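Local coordinates for nucleoside phosphorylase, putative (Trypanosoma brucei, PDB 3BJE), which acts as a homodimeric uridine phosphorylase, splitting uridine with phosphate into uracil and ribose 1-phosphate, at residues L110-M115 against P134-S139; W120-R123 against D128-S131; I144-C149 against K340-A345; A221-H226 against Q237-G242; S248-Y251 against G255-V258. All blocks are in the same frame, centred on the assembly; numbering follows the deposited sequence.

Contact 1: L110-M115 against P134-S139; sequences LKEYDM and PFFDPS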
# COMPACT_ATOMS: atom_id res chain seq x y z
N LEU A 110 20.74 0.68 -1.66
CA LEU A 110 21.64 -0.45 -1.45
C LEU A 110 22.61 -0.67 -2.62
O LEU A 110 23.78 -1.06 -2.41
CB LEU A 110 20.85 -1.71 -1.16
CG LEU A 110 20.14 -1.72 0.19
CD1 LEU A 110 19.22 -2.92 0.28
CD2 LEU A 110 21.12 -1.73 1.35
N LYS A 111 22.14 -0.43 -3.84
CA LYS A 111 22.98 -0.64 -5.01
C LYS A 111 23.88 0.53 -5.36
O LYS A 111 24.98 0.34 -5.88
CB LYS A 111 22.12 -1.02 -6.21
CG LYS A 111 21.62 -2.45 -6.09
CD LYS A 111 22.72 -3.48 -6.40
CE LYS A 111 22.33 -4.88 -5.96
NZ LYS A 111 23.40 -5.89 -6.19
N GLU A 112 23.42 1.76 -5.10
CA GLU A 112 24.12 2.94 -5.62
C GLU A 112 24.61 3.94 -4.58
O GLU A 112 25.34 4.88 -4.92
CB GLU A 112 23.27 3.62 -6.68
CG GLU A 112 23.02 2.77 -7.90
CD GLU A 112 22.39 3.53 -9.04
OE1 GLU A 112 22.97 4.57 -9.46
OE2 GLU A 112 21.34 3.08 -9.55
N TYR A 113 24.25 3.75 -3.30
CA TYR A 113 24.86 4.56 -2.25
C TYR A 113 25.99 3.75 -1.62
O TYR A 113 25.77 2.69 -1.03
CB TYR A 113 23.85 5.01 -1.18
CG TYR A 113 24.48 5.97 -0.19
CD1 TYR A 113 24.82 7.26 -0.57
CD2 TYR A 113 24.76 5.58 1.11
CE1 TYR A 113 25.40 8.14 0.32
CE2 TYR A 113 25.35 6.46 2.02
CZ TYR A 113 25.67 7.73 1.61
OH TYR A 113 26.26 8.61 2.49
N ASP A 114 27.22 4.25 -1.80
CA ASP A 114 28.39 3.62 -1.22
C ASP A 114 28.52 4.07 0.23
O ASP A 114 28.97 5.19 0.52
CB ASP A 114 29.63 3.99 -2.05
CG ASP A 114 30.87 3.30 -1.58
OD1 ASP A 114 30.89 2.79 -0.45
OD2 ASP A 114 31.85 3.30 -2.35
N MET A 115 28.08 3.20 1.14
CA MET A 115 28.03 3.53 2.56
C MET A 115 29.44 3.69 3.12
O MET A 115 29.66 4.52 4.00
CB MET A 115 27.25 2.47 3.33
CG MET A 115 25.76 2.59 3.11
SD MET A 115 24.83 1.17 3.72
CE MET A 115 23.32 1.31 2.74
N PRO A 134 34.95 4.69 -10.91
CA PRO A 134 34.19 3.61 -11.55
C PRO A 134 32.75 4.03 -11.80
O PRO A 134 32.28 5.00 -11.20
CB PRO A 134 34.22 2.47 -10.51
CG PRO A 134 35.22 2.86 -9.49
CD PRO A 134 35.34 4.34 -9.53
N PHE A 135 32.06 3.32 -12.70
CA PHE A 135 30.67 3.62 -13.01
C PHE A 135 29.75 2.47 -12.67
O PHE A 135 30.07 1.30 -12.91
CB PHE A 135 30.51 3.97 -14.48
CG PHE A 135 31.34 5.14 -14.90
CD1 PHE A 135 31.04 6.42 -14.45
CD2 PHE A 135 32.43 4.97 -15.75
CE1 PHE A 135 31.81 7.50 -14.83
CE2 PHE A 135 33.20 6.05 -16.14
CZ PHE A 135 32.89 7.32 -15.68
N PHE A 136 28.60 2.81 -12.11
CA PHE A 136 27.54 1.84 -11.93
C PHE A 136 26.68 1.78 -13.19
O PHE A 136 26.25 2.82 -13.69
CB PHE A 136 26.68 2.23 -10.74
CG PHE A 136 25.59 1.26 -10.45
CD1 PHE A 136 25.85 0.11 -9.73
CD2 PHE A 136 24.29 1.49 -10.91
CE1 PHE A 136 24.85 -0.80 -9.46
CE2 PHE A 136 23.29 0.58 -10.66
CZ PHE A 136 23.56 -0.56 -9.93
N ASP A 137 26.45 0.57 -13.69
CA ASP A 137 25.59 0.33 -14.85
C ASP A 137 24.19 -0.11 -14.40
O ASP A 137 23.98 -1.26 -14.04
CB ASP A 137 26.20 -0.76 -15.73
CG ASP A 137 25.41 -1.01 -17.01
OD1 ASP A 137 24.32 -0.42 -17.20
OD2 ASP A 137 25.89 -1.81 -17.84
N PRO A 138 23.20 0.81 -14.47
CA PRO A 138 21.84 0.48 -14.04
C PRO A 138 21.21 -0.67 -14.81
O PRO A 138 20.31 -1.32 -14.28
CB PRO A 138 21.05 1.77 -14.28
CG PRO A 138 22.05 2.82 -14.54
CD PRO A 138 23.30 2.18 -14.99
N SER A 139 21.65 -0.91 -16.04
CA SER A 139 21.06 -1.97 -16.83
C SER A 139 21.37 -3.35 -16.29
O SER A 139 20.77 -4.34 -16.72
CB SER A 139 21.49 -1.85 -18.30
OG SER A 139 22.86 -2.17 -18.44
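With CG of F136 set opposite its own backbone N (chi1 -178°), the phenyl ring reaches out to the end of helix 97-112, where E112 turns CG back beside its backbone N (chi1 -64°) and then runs extended over the ring. The two side chains cross at about a right angle. E112 CG sits over one face of F136, displaced toward the rim, as a CH-pi contact 3.7 Å from the ring centroid. The carboxylate follows it, its plane inclined by 22° to the phenyl plane; E112 CD lies 3.4 Å from F136 CD2, and E112 OE2 is equally close to CE2 of the same ring. The aliphatic base of K111 adds to the packing, its CB 4.0 Å from F136 CZ. E112 therefore lends its methylene and the flat of its carboxylate to the ring while its oxygens are satisfied elsewhere: OE2 takes a hydrogen bond from Y307 and a salt bridge from R123. K111 NZ, likewise, turns away to L42 and D44. Within 134-139, D137 OD1 accepts from both S139 N and S139 OG on the same face of its carboxylate, closing an Asx turn at the start of a short 3-10 segment. The whole is an aromatic side chain from the loop preceding strand 142-151 laid against the C-terminal turn of a helix, at the periphery of the phosphorylase fold.

Contact 2: W120-R123 against D128-S131; sequences WRHR and DAPS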
# COMPACT_ATOMS: atom_id res chain seq x y z
N TRP A 120 27.12 8.67 -3.46
CA TRP A 120 26.45 7.94 -4.52
C TRP A 120 27.43 7.58 -5.63
O TRP A 120 28.31 8.36 -5.98
CB TRP A 120 25.26 8.74 -5.07
CG TRP A 120 24.16 8.87 -4.07
CD1 TRP A 120 24.03 9.83 -3.10
CD2 TRP A 120 23.04 7.99 -3.90
NE1 TRP A 120 22.90 9.61 -2.36
CE2 TRP A 120 22.28 8.48 -2.82
CE3 TRP A 120 22.60 6.83 -4.56
CZ2 TRP A 120 21.12 7.86 -2.38
CZ3 TRP A 120 21.43 6.21 -4.12
CH2 TRP A 120 20.71 6.72 -3.03
N ARG A 121 27.27 6.39 -6.18
CA ARG A 121 28.15 5.90 -7.23
C ARG A 121 27.96 6.72 -8.49
O ARG A 121 26.87 7.19 -8.78
CB ARG A 121 27.83 4.43 -7.50
CG ARG A 121 28.11 3.50 -6.32
CD ARG A 121 27.82 2.04 -6.65
NE ARG A 121 27.86 1.24 -5.44
CZ ARG A 121 28.97 0.87 -4.81
NH1 ARG A 121 30.17 1.19 -5.29
NH2 ARG A 121 28.89 0.16 -3.69
N HIS A 122 29.04 6.87 -9.27
CA HIS A 122 28.97 7.59 -10.53
C HIS A 122 28.26 6.73 -11.55
O HIS A 122 28.33 5.50 -11.50
CB HIS A 122 30.35 7.91 -11.10
CG HIS A 122 31.24 8.65 -10.16
ND1 HIS A 122 30.91 9.88 -9.64
CD2 HIS A 122 32.46 8.34 -9.65
CE1 HIS A 122 31.89 10.30 -8.85
NE2 HIS A 122 32.84 9.39 -8.85
N ARG A 123 27.63 7.41 -12.50
CA ARG A 123 27.12 6.78 -13.71
C ARG A 123 27.75 7.46 -14.91
O ARG A 123 28.14 8.63 -14.84
CB ARG A 123 25.62 6.93 -13.78
CG ARG A 123 24.86 6.13 -12.77
CD ARG A 123 23.41 6.32 -13.04
NE ARG A 123 22.53 5.55 -12.18
CZ ARG A 123 21.23 5.41 -12.44
NH1 ARG A 123 20.70 5.94 -13.54
NH2 ARG A 123 20.47 4.70 -11.63
N ASP A 128 30.61 15.83 -13.27
CA ASP A 128 31.84 15.96 -12.49
C ASP A 128 32.42 14.62 -12.01
O ASP A 128 33.19 14.59 -11.05
CB ASP A 128 31.60 16.90 -11.31
CG ASP A 128 31.04 18.25 -11.74
OD1 ASP A 128 31.58 18.83 -12.71
OD2 ASP A 128 30.06 18.72 -11.11
N ALA A 129 32.07 13.53 -12.69
CA ALA A 129 32.66 12.23 -12.38
C ALA A 129 34.03 12.12 -13.04
O ALA A 129 34.23 12.64 -14.15
CB ALA A 129 31.76 11.12 -12.87
N PRO A 130 34.98 11.45 -12.38
CA PRO A 130 36.23 11.11 -13.04
C PRO A 130 35.98 10.30 -14.31
O PRO A 130 35.08 9.46 -14.34
CB PRO A 130 36.97 10.26 -12.01
CG PRO A 130 36.36 10.61 -10.71
CD PRO A 130 34.94 10.97 -10.99
N SER A 131 36.78 10.52 -15.35
CA SER A 131 36.59 9.81 -16.62
C SER A 131 36.77 8.30 -16.46
O SER A 131 36.17 7.53 -17.21
CB SER A 131 37.54 10.36 -17.69
OG SER A 131 38.88 10.30 -17.26
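The imidazole of H122 meets A129 and P130 through one face. A129 CB lies 3.6 Å from H122 ND1 and 3.7 Å from H122 CG, a CH-pi approach 28° off the ring normal and displaced toward the rim. Over the same face, farther out along the ring, P130 CD comes within 3.4 Å of H122 NE2, the proline crossing the histidine at about a right angle. No hydrogen bond joins the two segments, so the contact is held by these carbons against the flat of the ring. The chain leaves the small antiparallel pair 113-114/119-120 and folds back on itself before strand 142-151 begins; H122 and A129, with CA atoms 6.2 Å apart, draw together the two sides of a short loop within this peripheral excursion of the phosphorylase fold. H122 is positioned by a backbone hydrogen bond to F136, and its side chain also touches F135. Its neighbours extend in other directions: R123 points away from 128-131 and sends its guanidinium to the carbonyl of L305, while R123 N is bound by D126 within the turn. Farther out still, R121 O accepts a hydrogen bond from R260 of the second subunit, which also packs on R123.

Contact 3: I144-C149 against K340-A345; sequences IRLGTC and KIILEA. With R1P (1-O-phosphono-alpha-D-ribofuranose), chain C; URA (uracil), chain D.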
# COMPACT_ATOMS: atom_id res chain seq x y z
N ILE A 144 11.81 -8.61 -11.60
CA ILE A 144 10.56 -9.17 -12.10
C ILE A 144 9.60 -9.47 -10.97
O ILE A 144 9.91 -10.19 -10.05
CB ILE A 144 10.79 -10.45 -12.93
CG1 ILE A 144 11.82 -10.18 -14.04
CG2 ILE A 144 9.44 -10.97 -13.55
CD1 ILE A 144 12.19 -11.42 -14.84
N ARG A 145 8.40 -8.91 -11.08
CA ARG A 145 7.31 -9.25 -10.18
C ARG A 145 6.66 -10.54 -10.63
O ARG A 145 6.34 -10.69 -11.80
CB ARG A 145 6.28 -8.12 -10.16
CG ARG A 145 4.94 -8.52 -9.57
CD ARG A 145 4.09 -7.31 -9.26
NE ARG A 145 2.67 -7.67 -9.14
CZ ARG A 145 2.15 -8.44 -8.19
NH1 ARG A 145 0.85 -8.71 -8.22
NH2 ARG A 145 2.90 -8.97 -7.21
N LEU A 146 6.49 -11.47 -9.70
CA LEU A 146 5.69 -12.67 -9.92
C LEU A 146 4.54 -12.60 -8.92
O LEU A 146 4.73 -12.75 -7.71
CB LEU A 146 6.49 -13.97 -9.74
CG LEU A 146 5.67 -15.27 -9.79
CD1 LEU A 146 4.78 -15.39 -11.04
CD2 LEU A 146 6.57 -16.49 -9.67
N GLY A 147 3.34 -12.33 -9.44
CA GLY A 147 2.22 -12.03 -8.59
C GLY A 147 0.96 -12.78 -8.91
O GLY A 147 0.98 -13.79 -9.63
N THR A 148 -0.14 -12.32 -8.32
CA THR A 148 -1.47 -12.81 -8.66
C THR A 148 -2.26 -11.62 -9.16
O THR A 148 -1.89 -10.48 -8.90
CB THR A 148 -2.19 -13.46 -7.46
OG1 THR A 148 -2.36 -12.51 -6.40
CG2 THR A 148 -1.42 -14.71 -6.98
N CYS A 149 -3.33 -11.87 -9.89
CA CYS A 149 -4.08 -10.74 -10.45
C CYS A 149 -5.49 -11.13 -10.84
O CYS A 149 -5.87 -12.32 -10.81
CB CYS A 149 -3.35 -10.21 -11.69
SG CYS A 149 -3.35 -11.42 -13.07
N LYS A 340 9.36 -21.36 -11.67
CA LYS A 340 10.47 -21.85 -12.48
C LYS A 340 10.64 -21.02 -13.75
O LYS A 340 11.75 -20.68 -14.13
CB LYS A 340 10.26 -23.32 -12.86
CG LYS A 340 11.49 -23.91 -13.50
CD LYS A 340 11.32 -25.38 -13.84
CE LYS A 340 12.57 -25.94 -14.52
NZ LYS A 340 12.96 -25.13 -15.71
N ILE A 341 9.53 -20.72 -14.40
CA ILE A 341 9.56 -19.89 -15.60
C ILE A 341 10.21 -18.52 -15.32
O ILE A 341 11.02 -18.05 -16.12
CB ILE A 341 8.12 -19.70 -16.17
CG1 ILE A 341 7.66 -20.98 -16.87
CG2 ILE A 341 8.04 -18.50 -17.10
CD1 ILE A 341 6.16 -21.06 -17.09
N ILE A 342 9.83 -17.88 -14.22
CA ILE A 342 10.37 -16.56 -13.89
C ILE A 342 11.85 -16.62 -13.48
O ILE A 342 12.62 -15.72 -13.83
CB ILE A 342 9.52 -15.84 -12.82
CG1 ILE A 342 8.13 -15.54 -13.39
CG2 ILE A 342 10.19 -14.53 -12.39
CD1 ILE A 342 8.17 -14.65 -14.62
N LEU A 343 12.26 -17.66 -12.76
CA LEU A 343 13.68 -17.83 -12.43
C LEU A 343 14.49 -18.00 -13.72
O LEU A 343 15.56 -17.39 -13.88
CB LEU A 343 13.88 -19.01 -11.48
CG LEU A 343 13.51 -18.72 -10.02
CD1 LEU A 343 13.37 -20.01 -9.18
CD2 LEU A 343 14.52 -17.77 -9.36
N GLU A 344 13.97 -18.82 -14.63
CA GLU A 344 14.63 -19.01 -15.92
C GLU A 344 14.75 -17.69 -16.67
O GLU A 344 15.80 -17.38 -17.22
CB GLU A 344 13.89 -20.03 -16.77
CG GLU A 344 13.99 -21.46 -16.25
CD GLU A 344 15.34 -22.11 -16.49
OE1 GLU A 344 16.01 -21.79 -17.49
OE2 GLU A 344 15.72 -22.97 -15.67
N ALA A 345 13.66 -16.92 -16.70
CA ALA A 345 13.65 -15.67 -17.45
C ALA A 345 14.63 -14.69 -16.83
O ALA A 345 15.34 -13.98 -17.54
CB ALA A 345 12.22 -15.07 -17.50
C5 R1P C . -4.08 -8.49 -3.41
O5 R1P C . -4.74 -9.70 -3.01
C4 R1P C . -2.61 -8.76 -3.70
O4 R1P C . -2.45 -9.86 -4.61
C1 R1P C . -1.76 -9.45 -5.79
C2 R1P C . -2.02 -7.93 -5.85
O2 R1P C . -1.17 -7.16 -6.72
C3 R1P C . -1.94 -7.57 -4.36
O3 R1P C . -0.59 -7.48 -3.89
O1 R1P C . -0.34 -9.83 -5.81
P R1P C . 0.47 -10.78 -4.78
O1P R1P C . 0.37 -9.92 -3.51
O2P R1P C . 1.87 -10.84 -5.36
O3P R1P C . -0.24 -12.09 -4.62
N1 URA D . -5.13 -9.39 -7.11
C2 URA D . -5.71 -8.20 -7.40
O2 URA D . -5.14 -7.10 -7.12
N3 URA D . -6.90 -8.18 -7.97
C4 URA D . -7.56 -9.31 -8.27
O4 URA D . -8.68 -9.23 -8.81
C5 URA D . -6.99 -10.53 -7.97
C6 URA D . -5.74 -10.54 -7.37
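Helix-on-strand packing of the nucleoside phosphorylase alpha/beta fold joins I144 and L146 of strand 142-151 to I342 of helix 329-348, while the same strand runs on into the ribose 1-phosphate and uracil pockets. The strand lies between 45-49 and 308-318, parallel to both, and its alternation sends I144 and L146 to the helix and R145 to the other side. I342 touches both: its CG2 is 3.8 Å from I144 CG2, and its CG1 meets L146 CD1 at 4.1 Å. With CG1 beside the backbone N (chi1 -65°), that branch of I342 faces L146 and CG2 faces I144, while CD1 comes back to lie 4.0 Å from I144 CG2. This interface is buried and wholly apolar, without a hydrogen bond across it. R145, extended from CG to NE, carries its guanidinium to the ligand. NH1 donates to R1P O1 at 2.9 Å, the oxygen bridging sugar and phosphate, and NH2 makes a nearly straight bond to R1P O2P, with an N-H...O angle of 170°. E292 binds R145 NE, while E294 binds NH1 and also the ligand, which probably restrains rotation of the guanidinium. G147 CA lies over one face of that group, packed close to it. H34 and R74 of the second subunit also bind R1P, so the pocket is completed across the dimer. One residue farther along, T148 OG1 donates to R1P O3P at 2.8 Å and comes within 3.2 Å of the anomeric carbon C1.

Contact 4: A221-H226 against Q237-G242; sequences AACDAH and QQYVIG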
# COMPACT_ATOMS: atom_id res chain seq x y z
N ALA A 221 9.87 -16.15 -23.69
CA ALA A 221 10.77 -17.22 -24.09
C ALA A 221 10.80 -18.33 -23.05
O ALA A 221 10.82 -19.51 -23.40
CB ALA A 221 12.16 -16.68 -24.37
N ALA A 222 10.81 -17.96 -21.77
CA ALA A 222 10.82 -18.96 -20.71
C ALA A 222 9.52 -19.77 -20.68
O ALA A 222 9.54 -20.98 -20.44
CB ALA A 222 11.10 -18.31 -19.36
N CYS A 223 8.39 -19.11 -20.94
CA CYS A 223 7.09 -19.79 -21.04
C CYS A 223 7.11 -20.80 -22.17
O CYS A 223 6.71 -21.95 -22.00
CB CYS A 223 5.96 -18.81 -21.29
SG CYS A 223 5.55 -17.77 -19.87
N ASP A 224 7.56 -20.34 -23.33
CA ASP A 224 7.69 -21.22 -24.50
C ASP A 224 8.54 -22.44 -24.22
O ASP A 224 8.18 -23.56 -24.58
CB ASP A 224 8.25 -20.44 -25.69
CG ASP A 224 7.24 -19.45 -26.26
OD1 ASP A 224 6.04 -19.55 -25.90
OD2 ASP A 224 7.65 -18.58 -27.05
N ALA A 225 9.68 -22.22 -23.58
CA ALA A 225 10.61 -23.29 -23.26
C ALA A 225 9.98 -24.31 -22.31
O ALA A 225 10.15 -25.52 -22.48
CB ALA A 225 11.88 -22.73 -22.66
N HIS A 226 9.22 -23.81 -21.34
CA HIS A 226 8.56 -24.68 -20.36
C HIS A 226 7.63 -25.65 -21.04
O HIS A 226 7.66 -26.85 -20.77
CB HIS A 226 7.73 -23.86 -19.37
CG HIS A 226 6.93 -24.70 -18.42
ND1 HIS A 226 7.39 -25.04 -17.17
CD2 HIS A 226 5.71 -25.26 -18.54
CE1 HIS A 226 6.49 -25.79 -16.56
NE2 HIS A 226 5.46 -25.94 -17.38
N GLN A 237 1.75 -24.43 -19.19
CA GLN A 237 1.41 -23.14 -18.61
C GLN A 237 0.97 -22.20 -19.71
O GLN A 237 1.75 -21.89 -20.60
CB GLN A 237 2.58 -22.52 -17.84
CG GLN A 237 2.25 -21.18 -17.16
CD GLN A 237 1.11 -21.29 -16.17
OE1 GLN A 237 1.13 -22.14 -15.28
NE2 GLN A 237 0.10 -20.42 -16.32
N GLN A 238 -0.29 -21.77 -19.66
CA GLN A 238 -0.80 -20.81 -20.62
C GLN A 238 -0.35 -19.42 -20.18
O GLN A 238 -0.24 -19.14 -18.99
CB GLN A 238 -2.32 -20.90 -20.71
CG GLN A 238 -2.82 -22.24 -21.28
CD GLN A 238 -4.35 -22.34 -21.35
OE1 GLN A 238 -5.04 -22.19 -20.34
NE2 GLN A 238 -4.87 -22.63 -22.55
N TYR A 239 -0.09 -18.57 -21.16
CA TYR A 239 0.24 -17.17 -20.91
C TYR A 239 -0.35 -16.23 -21.95
O TYR A 239 -0.71 -16.65 -23.06
CB TYR A 239 1.76 -16.97 -20.80
CG TYR A 239 2.52 -17.05 -22.10
CD1 TYR A 239 2.92 -15.90 -22.77
CD2 TYR A 239 2.86 -18.27 -22.63
CE1 TYR A 239 3.65 -15.98 -23.97
CE2 TYR A 239 3.58 -18.37 -23.83
CZ TYR A 239 3.97 -17.22 -24.49
OH TYR A 239 4.69 -17.31 -25.67
N VAL A 240 -0.44 -14.97 -21.55
CA VAL A 240 -0.91 -13.88 -22.39
C VAL A 240 -0.01 -12.66 -22.15
O VAL A 240 0.61 -12.55 -21.10
CB VAL A 240 -2.40 -13.52 -22.08
CG1 VAL A 240 -3.31 -14.71 -22.38
CG2 VAL A 240 -2.59 -13.06 -20.63
N ILE A 241 0.06 -11.78 -23.14
CA ILE A 241 0.83 -10.54 -23.01
C ILE A 241 -0.06 -9.36 -23.32
O ILE A 241 -0.79 -9.38 -24.31
CB ILE A 241 2.01 -10.44 -24.00
CG1 ILE A 241 2.83 -11.73 -24.03
CG2 ILE A 241 2.88 -9.22 -23.64
CD1 ILE A 241 3.64 -11.90 -25.29
N GLY A 242 0.03 -8.32 -22.50
CA GLY A 242 -0.80 -7.15 -22.72
C GLY A 242 -0.63 -6.10 -21.66
O GLY A 242 0.36 -6.09 -20.93
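Helix 213-228 passes the beginning of strand 239-246 with C223 and Q237 CA atoms 7.0 Å apart, the closest backbone approach between 221-226 and 237-242. This is helix-on-sheet packing within the alpha/beta fold: the strand lies parallel to 161-169, and helix 213-228 covers its start. Y239 carries the contact. Its ring is swung between the backbone N and the carbonyl carbon (chi1 73°), which lays one face against the helix. C223 CB sits over that face toward the rim, 3.4 Å from Y239 CD2, and C223 SG follows as a sulfur-aromatic contact, 4.2 Å from the ring centroid. C223 thus lends both its methylene and its sulfur to a single ring, and it also packs on I341 of helix 329-348 and on L161, on the buried side. One turn on along the helix, H226 reaches Q237, with its CD2 4.2 Å from Q237 CB; its NE2 is hydrogen-bonded to the carbonyl of D235. Q237 turns its amide away to R337 and L159, and its NE2 also donates to Q238 O. On the outer side of the helix D224 is exposed, yet its carboxylate bends toward the tyrosine, the two planes 57° apart. The Y239 hydroxyl donates to D224 OD1 at 2.6 Å, arriving on the syn side of the carboxylate, 30° out of its plane.

Contact 5: S248-Y251 against G255-V258; sequences SGFY and GRRV. With URA (uracil), chain D.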
# COMPACT_ATOMS: atom_id res chain seq x y z
N SER A 248 -5.07 1.34 -6.72
CA SER A 248 -4.69 1.82 -5.38
C SER A 248 -5.58 1.23 -4.26
O SER A 248 -5.80 1.83 -3.21
CB SER A 248 -4.68 3.34 -5.35
OG SER A 248 -5.92 3.89 -5.79
N GLY A 249 -6.07 0.02 -4.55
CA GLY A 249 -6.93 -0.76 -3.65
C GLY A 249 -7.36 -2.02 -4.35
O GLY A 249 -6.91 -2.31 -5.46
N PHE A 250 -8.22 -2.78 -3.70
CA PHE A 250 -8.69 -4.07 -4.20
C PHE A 250 -10.18 -4.10 -4.58
O PHE A 250 -10.58 -4.88 -5.44
CB PHE A 250 -8.45 -5.12 -3.12
CG PHE A 250 -8.72 -6.53 -3.57
CD1 PHE A 250 -7.72 -7.25 -4.20
CD2 PHE A 250 -9.93 -7.13 -3.36
CE1 PHE A 250 -7.93 -8.55 -4.61
CE2 PHE A 250 -10.15 -8.45 -3.75
CZ PHE A 250 -9.14 -9.15 -4.38
N TYR A 251 -11.01 -3.33 -3.89
CA TYR A 251 -12.45 -3.48 -3.97
C TYR A 251 -12.97 -2.40 -4.89
O TYR A 251 -12.82 -2.54 -6.09
CB TYR A 251 -13.08 -3.50 -2.57
CG TYR A 251 -12.78 -4.80 -1.85
CD1 TYR A 251 -13.47 -5.97 -2.21
CD2 TYR A 251 -11.79 -4.90 -0.88
CE1 TYR A 251 -13.17 -7.20 -1.60
CE2 TYR A 251 -11.49 -6.13 -0.26
CZ TYR A 251 -12.20 -7.28 -0.61
OH TYR A 251 -11.94 -8.52 -0.05
N GLY A 255 -13.25 -1.64 -9.11
CA GLY A 255 -14.61 -1.78 -9.62
C GLY A 255 -15.45 -2.88 -8.97
O GLY A 255 -16.48 -3.25 -9.51
N ARG A 256 -15.02 -3.39 -7.81
CA ARG A 256 -15.84 -4.30 -7.02
C ARG A 256 -16.91 -3.52 -6.25
O ARG A 256 -16.62 -2.46 -5.69
CB ARG A 256 -15.00 -5.15 -6.05
CG ARG A 256 -14.10 -6.17 -6.73
CD ARG A 256 -13.32 -7.00 -5.73
NE ARG A 256 -12.79 -8.19 -6.38
CZ ARG A 256 -11.62 -8.26 -7.03
NH1 ARG A 256 -10.80 -7.23 -7.10
NH2 ARG A 256 -11.27 -9.40 -7.62
N ARG A 257 -18.12 -4.05 -6.25
CA ARG A 257 -19.28 -3.41 -5.61
C ARG A 257 -19.54 -4.08 -4.26
O ARG A 257 -19.93 -5.25 -4.19
CB ARG A 257 -20.51 -3.56 -6.52
CG ARG A 257 -20.45 -2.72 -7.79
CD ARG A 257 -21.66 -3.03 -8.68
NE ARG A 257 -21.65 -2.35 -9.99
CZ ARG A 257 -22.50 -1.40 -10.38
NH1 ARG A 257 -23.44 -0.94 -9.56
NH2 ARG A 257 -22.41 -0.90 -11.62
N VAL A 258 -19.29 -3.34 -3.18
CA VAL A 258 -19.37 -3.88 -1.82
C VAL A 258 -20.30 -3.05 -0.93
O VAL A 258 -19.97 -1.92 -0.53
CB VAL A 258 -17.98 -3.94 -1.16
CG1 VAL A 258 -18.08 -4.52 0.27
CG2 VAL A 258 -17.01 -4.76 -2.02
N1 URA D . -5.13 -9.39 -7.11
C2 URA D . -5.71 -8.20 -7.40
O2 URA D . -5.14 -7.10 -7.12
N3 URA D . -6.90 -8.18 -7.97
C4 URA D . -7.56 -9.31 -8.27
O4 URA D . -8.68 -9.23 -8.81
C5 URA D . -6.99 -10.53 -7.97
C6 URA D . -5.74 -10.54 -7.37
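F250 and R256 form the stacked and hydrogen-bonded half of this contact: the guanidinium lies flat on the phenyl ring, planes 8° apart and centres separated by 4.1 Å. NH1 of R256 stands above the middle of the F250 ring, whereas CZ is off-centre, 3.6 Å from F250 CE2, giving an offset cation-pi stack. The rotation of the guanidinium is fixed by bonds around its rim. R256 NH1 donates to F250 O at 2.9 Å, nearly along the C=O axis, and also to Q254, while R256 NH2 gives uracil O4 a straight bond of 2.9 Å that lies in the guanidinium plane. A weak second bond runs from NH1 to the same O4. At the backbone, R256 N donates to Y251 O from above the carbonyl plane, closing the short turn whose G255 adopts positive phi. The Y251 side chain, by contrast, meets 255-258 through van der Waals contacts alone: its CD1 touches V258 CG2 and R256 CD obliquely at 3.7 Å each, and its hydroxyl is bound by E106 of the second subunit. R257 points away from 248-251 and is exposed to solvent. On the ligand side, F250 CE1 approaches uracil N3 at 3.5 Å, and Q254 OE1 accepts a hydrogen bond from the base. Such a glutamine and arginine pair reading the pyrimidine edge is the hallmark of the uracil pocket of uridine phosphorylases.

Contacts 1 and 2 belong to one peripheral region, joined by backbone bonds between E112 and R121 and between H122 and F136; both lay aliphatic carbons over a ring, but contact 2 lies at the surface. Contact 3 is the buried core and touches contact 4, where I341 packs on A222, C223 and H226; the first is aliphatic between its segments, though its strand carries polar ligand groups on the other side, and the second mixes sulfur, ring and an exposed hydrogen bond. Contact 5, across the chain's centre from contacts 1 and 2, is buried yet polar. It lies about 7 Å from contact 3 between nearest atoms, but both reach the same uracil. Contacts 2 and 5 meet the second subunit, as does contact 1 through E112.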